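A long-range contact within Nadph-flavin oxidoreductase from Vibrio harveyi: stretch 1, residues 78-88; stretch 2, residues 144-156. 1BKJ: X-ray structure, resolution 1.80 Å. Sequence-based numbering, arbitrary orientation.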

ATOM      1  N   VAL A  78       6.354  13.143  -1.672  1.00 13.05           N
ATOM      2  CA  VAL A  78       6.148  12.356  -2.888  1.00 12.41           C
ATOM      3  C   VAL A  78       6.764  10.972  -2.664  1.00 12.25           C
ATOM      4  O   VAL A  78       7.957  10.861  -2.382  1.00 12.38           O
ATOM      5  CB  VAL A  78       6.780  13.025  -4.141  1.00 12.99           C
ATOM      6  CG1 VAL A  78       6.375  12.279  -5.409  1.00 12.69           C
ATOM      7  CG2 VAL A  78       6.369  14.492  -4.263  1.00 12.74           C
ATOM      8  N   PHE A  79       5.934   9.930  -2.782  1.00 11.74           N
ATOM      9  CA  PHE A  79       6.359   8.547  -2.577  1.00 10.82           C
ATOM     10  C   PHE A  79       6.763   7.918  -3.873  1.00 10.84           C
ATOM     11  O   PHE A  79       5.993   7.908  -4.834  1.00 10.56           O
ATOM     12  CB  PHE A  79       5.256   7.747  -1.907  1.00 11.91           C
ATOM     13  CG  PHE A  79       5.055   8.103  -0.471  1.00 12.46           C
ATOM     14  CD1 PHE A  79       4.376   9.286  -0.106  1.00 12.51           C
ATOM     15  CD2 PHE A  79       5.603   7.291   0.533  1.00 12.37           C
ATOM     16  CE1 PHE A  79       4.254   9.662   1.257  1.00 13.42           C
ATOM     17  CE2 PHE A  79       5.492   7.647   1.892  1.00 12.88           C
ATOM     18  CZ  PHE A  79       4.814   8.840   2.260  1.00 13.24           C
ATOM     19  N   CYS A  80       7.967   7.363  -3.871  1.00 10.87           N
ATOM     20  CA  CYS A  80       8.560   6.769  -5.055  1.00 11.91           C
ATOM     21  C   CYS A  80       9.110   5.368  -4.854  1.00 12.03           C
ATOM     22  O   CYS A  80       9.636   5.048  -3.783  1.00 11.77           O
ATOM     23  CB  CYS A  80       9.752   7.633  -5.525  1.00 12.77           C
ATOM     24  SG  CYS A  80       9.460   9.397  -5.743  1.00 16.07           S
ATOM     25  N   ILE A  81       9.031   4.563  -5.923  1.00 12.03           N
ATOM     26  CA  ILE A  81       9.625   3.211  -5.954  1.00 12.42           C
ATOM     27  C   ILE A  81      11.116   3.520  -6.158  1.00 12.57           C
ATOM     28  O   ILE A  81      11.460   4.403  -6.954  1.00 12.10           O
ATOM     29  CB  ILE A  81       9.150   2.352  -7.180  1.00 12.56           C
ATOM     30  CG1 ILE A  81       7.650   2.074  -7.102  1.00 11.38           C
ATOM     31  CG2 ILE A  81       9.943   1.033  -7.236  1.00 12.21           C
ATOM     32  CD1 ILE A  81       7.064   1.408  -8.320  1.00 12.58           C
ATOM     33  N   ASP A  82      11.987   2.828  -5.431  1.00 12.85           N
ATOM     34  CA  ASP A  82      13.414   3.075  -5.551  1.00 13.48           C
ATOM     35  C   ASP A  82      14.273   1.810  -5.496  1.00 13.24           C
ATOM     36  O   ASP A  82      14.470   1.230  -4.430  1.00 12.84           O
ATOM     37  CB  ASP A  82      13.854   4.049  -4.444  1.00 14.40           C
ATOM     38  CG  ASP A  82      15.277   4.590  -4.631  1.00 16.13           C
ATOM     39  OD1 ASP A  82      16.049   4.088  -5.470  1.00 16.14           O
ATOM     40  OD2 ASP A  82      15.642   5.528  -3.902  1.00 17.40           O
ATOM     41  N   TYR A  83      14.784   1.409  -6.658  1.00 13.26           N
ATOM     42  CA  TYR A  83      15.712   0.282  -6.746  1.00 13.33           C
ATOM     43  C   TYR A  83      17.083   0.820  -7.170  1.00 14.16           C
ATOM     44  O   TYR A  83      17.995   0.049  -7.470  1.00 15.22           O
ATOM     45  CB  TYR A  83      15.224  -0.804  -7.694  1.00 12.69           C
ATOM     46  CG  TYR A  83      14.088  -1.624  -7.131  1.00 13.39           C
ATOM     47  CD1 TYR A  83      14.344  -2.727  -6.283  1.00 13.34           C
ATOM     48  CD2 TYR A  83      12.745  -1.292  -7.415  1.00 13.63           C
ATOM     49  CE1 TYR A  83      13.283  -3.477  -5.725  1.00 13.07           C
ATOM     50  CE2 TYR A  83      11.672  -2.030  -6.859  1.00 12.89           C
ATOM     51  CZ  TYR A  83      11.946  -3.114  -6.017  1.00 13.55           C
ATOM     52  OH  TYR A  83      10.898  -3.790  -5.429  1.00 13.94           O
ATOM     53  N   GLN A  84      17.235   2.148  -7.167  1.00 14.47           N
ATOM     54  CA  GLN A  84      18.511   2.763  -7.498  1.00 14.91           C
ATOM     55  C   GLN A  84      19.493   2.609  -6.333  1.00 14.80           C
ATOM     56  O   GLN A  84      20.694   2.497  -6.561  1.00 14.27           O
ATOM     57  CB  GLN A  84      18.360   4.235  -7.915  1.00 16.77           C
ATOM     58  CG  GLN A  84      19.681   4.927  -8.386  1.00 19.12           C
ATOM     59  CD  GLN A  84      20.439   4.159  -9.465  1.00 20.56           C
ATOM     60  OE1 GLN A  84      21.656   4.013  -9.381  1.00 23.71           O
ATOM     61  NE2 GLN A  84      19.724   3.638 -10.455  1.00 20.49           N
ATOM     62  N   ARG A  85      18.985   2.561  -5.100  1.00 14.69           N
ATOM     63  CA  ARG A  85      19.844   2.347  -3.928  1.00 15.58           C
ATOM     64  C   ARG A  85      20.555   1.005  -4.067  1.00 15.72           C
ATOM     65  O   ARG A  85      21.780   0.920  -3.951  1.00 15.93           O
ATOM     66  CB  ARG A  85      19.037   2.334  -2.630  1.00 15.64           C
ATOM     67  CG  ARG A  85      18.930   3.677  -1.958  1.00 15.82           C
ATOM     68  CD  ARG A  85      18.455   3.539  -0.512  1.00 15.36           C
ATOM     69  NE  ARG A  85      17.107   2.995  -0.398  1.00 15.23           N
ATOM     70  CZ  ARG A  85      15.990   3.719  -0.314  1.00 15.76           C
ATOM     71  NH1 ARG A  85      16.025   5.053  -0.336  1.00 14.56           N
ATOM     72  NH2 ARG A  85      14.827   3.102  -0.164  1.00 15.68           N
ATOM     73  N   HIS A  86      19.780   0.000  -4.463  1.00 15.75           N
ATOM     74  CA  HIS A  86      20.266  -1.363  -4.643  1.00 16.59           C
ATOM     75  C   HIS A  86      21.232  -1.493  -5.809  1.00 16.68           C
ATOM     76  O   HIS A  86      22.264  -2.170  -5.689  1.00 15.63           O
ATOM     77  CB  HIS A  86      19.085  -2.306  -4.833  1.00 17.82           C
ATOM     78  CG  HIS A  86      18.015  -2.131  -3.801  1.00 19.93           C
ATOM     79  ND1 HIS A  86      17.048  -1.149  -3.901  1.00 21.39           N
ATOM     80  CD2 HIS A  86      17.772  -2.785  -2.644  1.00 20.18           C
ATOM     81  CE1 HIS A  86      16.257  -1.209  -2.849  1.00 21.09           C
ATOM     82  NE2 HIS A  86      16.674  -2.197  -2.069  1.00 20.81           N
ATOM     83  N   ALA A  87      20.912  -0.797  -6.908  1.00 16.86           N
ATOM     84  CA  ALA A  87      21.724  -0.776  -8.124  1.00 16.92           C
ATOM     85  C   ALA A  87      23.067  -0.066  -7.918  1.00 17.73           C
ATOM     86  O   ALA A  87      24.053  -0.385  -8.593  1.00 18.12           O
ATOM     87  CB  ALA A  87      20.954  -0.142  -9.260  1.00 16.76           C
ATOM     88  N   THR A  88      23.103   0.884  -6.980  1.00 17.88           N
ATOM     89  CA  THR A  88      24.329   1.625  -6.648  1.00 18.88           C
ATOM     90  C   THR A  88      25.252   0.733  -5.796  1.00 19.17           C
ATOM     91  O   THR A  88      26.472   0.769  -5.971  1.00 19.56           O
ATOM     92  CB  THR A  88      24.006   2.970  -5.926  1.00 18.72           C
ATOM     93  OG1 THR A  88      23.247   3.799  -6.811  1.00 19.20           O
ATOM     94  CG2 THR A  88      25.275   3.736  -5.546  1.00 19.66           C
TER
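Stretch 2 144-156: GLPENSAVLFGMC

A beta bulge lets an antiparallel pair absorb one extra residue and continue its hydrogen bonding, and the pairing of residues 78-82 with 149-156 illustrates this. At its apolar centre the rings of Phe79 and Phe153 lie near parallel, with planes at 20°, but slid apart, centroids 5.3 Å apart, so they barely overlap; instead Phe79 CB sits over the face of the Phe153 ring, 4.1 Å from its centroid. Met155 CB meets the edge of the Phe79 ring, 4.2 Å from Phe79 CE1, and Ile81 CG1 touches Leu152 CD1 at 3.7 Å. On the opposite face, which carries Val78, Cys80 and Val151, Val78 CG1 packs on Val151 CG2 at 3.6 Å, and Cys80 SG reaches Leu145 CD1, from the loop before the strand, at 3.8 Å.

Residues 149-156 form a strand that runs antiparallel to 78-82, at 145° between their N-to-C directions. Phe79 N donates to Phe153 O (2.8 Å), whereas Phe79 O accepts from Leu152 N (3.1 Å): the register slips by one here, a beta bulge, with Leu152 at phi/psi -114/-56. Regular pairing resumes with Ile81 N to Ala150 O (3.0 Å) and Ala150 N to Ile81 O (3.2 Å); Ser149 OG also donates to Ile81 O (3.0 Å).

Leading into this strand, a type II turn from Pro146 to Ser149 presents carbonyls to the helix start: Tyr83 N, at the N-cap residue, binds Asn148 O (2.9 Å), and Gln84 NE2 binds Glu147 O (2.8 Å).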

ATOM      1  N   GLY A 144      14.115  14.924 -10.481  1.00 15.61           N
ATOM      2  CA  GLY A 144      15.405  14.345 -10.832  1.00 15.74           C
ATOM      3  C   GLY A 144      15.572  12.877 -10.486  1.00 16.13           C
ATOM      4  O   GLY A 144      16.673  12.453 -10.112  1.00 15.96           O
ATOM      5  N   LEU A 145      14.476  12.114 -10.595  1.00 15.98           N
ATOM      6  CA  LEU A 145      14.482  10.684 -10.289  1.00 15.79           C
ATOM      7  C   LEU A 145      15.350   9.926 -11.296  1.00 15.38           C
ATOM      8  O   LEU A 145      15.186  10.081 -12.499  1.00 16.12           O
ATOM      9  CB  LEU A 145      13.052  10.113 -10.248  1.00 15.71           C
ATOM     10  CG  LEU A 145      12.018  10.703  -9.274  1.00 15.76           C
ATOM     11  CD1 LEU A 145      10.753   9.844  -9.305  1.00 15.20           C
ATOM     12  CD2 LEU A 145      12.555  10.817  -7.840  1.00 15.46           C
ATOM     13  N   PRO A 146      16.314   9.123 -10.812  1.00 15.27           N
ATOM     14  CA  PRO A 146      17.221   8.351 -11.672  1.00 15.33           C
ATOM     15  C   PRO A 146      16.587   7.086 -12.267  1.00 15.58           C
ATOM     16  O   PRO A 146      15.399   6.833 -12.064  1.00 15.59           O
ATOM     17  CB  PRO A 146      18.336   8.006 -10.699  1.00 15.44           C
ATOM     18  CG  PRO A 146      17.568   7.715  -9.462  1.00 14.69           C
ATOM     19  CD  PRO A 146      16.581   8.825  -9.396  1.00 14.31           C
ATOM     20  N   GLU A 147      17.392   6.272 -12.956  1.00 15.69           N
ATOM     21  CA  GLU A 147      16.916   4.998 -13.510  1.00 15.85           C
ATOM     22  C   GLU A 147      16.576   4.088 -12.308  1.00 15.08           C
ATOM     23  O   GLU A 147      17.134   4.274 -11.227  1.00 15.10           O
ATOM     24  CB  GLU A 147      18.011   4.356 -14.381  1.00 16.38           C
ATOM     25  N   ASN A 148      15.622   3.163 -12.492  1.00 14.92           N
ATOM     26  CA  ASN A 148      15.142   2.196 -11.476  1.00 15.20           C
ATOM     27  C   ASN A 148      14.304   2.841 -10.367  1.00 14.93           C
ATOM     28  O   ASN A 148      14.079   2.263  -9.307  1.00 14.33           O
ATOM     29  CB  ASN A 148      16.302   1.375 -10.876  1.00 16.59           C
ATOM     30  CG  ASN A 148      17.066   0.573 -11.916  1.00 19.33           C
ATOM     31  OD1 ASN A 148      16.510   0.150 -12.922  1.00 20.02           O
ATOM     32  ND2 ASN A 148      18.360   0.379 -11.678  1.00 21.64           N
ATOM     33  N   SER A 149      13.755   4.005 -10.690  1.00 15.40           N
ATOM     34  CA  SER A 149      12.949   4.795  -9.771  1.00 15.85           C
ATOM     35  C   SER A 149      11.759   5.368 -10.528  1.00 15.30           C
ATOM     36  O   SER A 149      11.899   5.749 -11.683  1.00 15.54           O
ATOM     37  CB  SER A 149      13.817   5.942  -9.228  1.00 16.54           C
ATOM     38  OG  SER A 149      13.208   6.602  -8.142  1.00 20.20           O
ATOM     39  N   ALA A 150      10.603   5.462  -9.868  1.00 15.29           N
ATOM     40  CA  ALA A 150       9.382   6.009 -10.486  1.00 14.63           C
ATOM     41  C   ALA A 150       8.469   6.651  -9.454  1.00 14.11           C
ATOM     42  O   ALA A 150       8.456   6.230  -8.308  1.00 14.23           O
ATOM     43  CB  ALA A 150       8.620   4.921 -11.221  1.00 14.55           C
ATOM     44  N   VAL A 151       7.707   7.667  -9.866  1.00 13.79           N
ATOM     45  CA  VAL A 151       6.768   8.356  -8.974  1.00 13.09           C
ATOM     46  C   VAL A 151       5.458   7.573  -8.906  1.00 12.81           C
ATOM     47  O   VAL A 151       5.023   7.009  -9.913  1.00 13.09           O
ATOM     48  CB  VAL A 151       6.522   9.866  -9.404  1.00 13.27           C
ATOM     49  CG1 VAL A 151       6.048   9.978 -10.838  1.00 14.06           C
ATOM     50  CG2 VAL A 151       5.495  10.543  -8.481  1.00 13.73           C
ATOM     51  N   LEU A 152       4.884   7.482  -7.707  1.00 12.35           N
ATOM     52  CA  LEU A 152       3.619   6.800  -7.495  1.00 12.46           C
ATOM     53  C   LEU A 152       2.513   7.749  -7.061  1.00 12.39           C
ATOM     54  O   LEU A 152       1.454   7.776  -7.672  1.00 13.10           O
ATOM     55  CB  LEU A 152       3.764   5.660  -6.497  1.00 13.05           C
ATOM     56  CG  LEU A 152       4.474   4.393  -6.969  1.00 14.94           C
ATOM     57  CD1 LEU A 152       4.397   3.404  -5.847  1.00 15.24           C
ATOM     58  CD2 LEU A 152       3.839   3.799  -8.237  1.00 15.81           C
ATOM     59  N   PHE A 153       2.726   8.485  -5.974  1.00 11.67           N
ATOM     60  CA  PHE A 153       1.728   9.436  -5.497  1.00 11.42           C
ATOM     61  C   PHE A 153       2.360  10.437  -4.548  1.00 11.61           C
ATOM     62  O   PHE A 153       3.464  10.228  -4.062  1.00 11.68           O
ATOM     63  CB  PHE A 153       0.531   8.723  -4.807  1.00 10.40           C
ATOM     64  CG  PHE A 153       0.920   7.787  -3.685  1.00  9.69           C
ATOM     65  CD1 PHE A 153       1.105   8.270  -2.372  1.00  9.89           C
ATOM     66  CD2 PHE A 153       1.145   6.421  -3.936  1.00  9.77           C
ATOM     67  CE1 PHE A 153       1.516   7.419  -1.333  1.00 10.29           C
ATOM     68  CE2 PHE A 153       1.564   5.548  -2.900  1.00 10.35           C
ATOM     69  CZ  PHE A 153       1.750   6.049  -1.594  1.00 10.82           C
ATOM     70  N   GLY A 154       1.621  11.507  -4.282  1.00 11.36           N
ATOM     71  CA  GLY A 154       2.052  12.519  -3.343  1.00 11.62           C
ATOM     72  C   GLY A 154       1.148  12.474  -2.120  1.00 11.94           C
ATOM     73  O   GLY A 154       0.215  11.658  -2.055  1.00 12.25           O
ATOM     74  N   MET A 155       1.427  13.331  -1.142  1.00 12.23           N
ATOM     75  CA  MET A 155       0.623  13.420   0.072  1.00 12.24           C
ATOM     76  C   MET A 155       0.699  14.826   0.645  1.00 12.46           C
ATOM     77  O   MET A 155       1.792  15.353   0.868  1.00 11.70           O
ATOM     78  CB  MET A 155       1.083  12.403   1.130  1.00 13.09           C
ATOM     79  CG  MET A 155       0.209  12.397   2.387  1.00 14.32           C
ATOM     80  SD  MET A 155       0.721  11.212   3.607  1.00 17.29           S
ATOM     81  CE  MET A 155       0.022   9.743   2.915  1.00 17.90           C
ATOM     82  N   CYS A 156      -0.469  15.433   0.839  1.00 12.72           N
ATOM     83  CA  CYS A 156      -0.578  16.763   1.436  1.00 13.78           C
ATOM     84  C   CYS A 156      -0.808  16.584   2.933  1.00 14.66           C
ATOM     85  O   CYS A 156      -1.575  15.717   3.337  1.00 15.14           O
ATOM     86  CB  CYS A 156      -1.779  17.532   0.879  1.00 12.99           C
ATOM     87  SG  CYS A 156      -1.720  17.914  -0.856  1.00 14.95           S
TER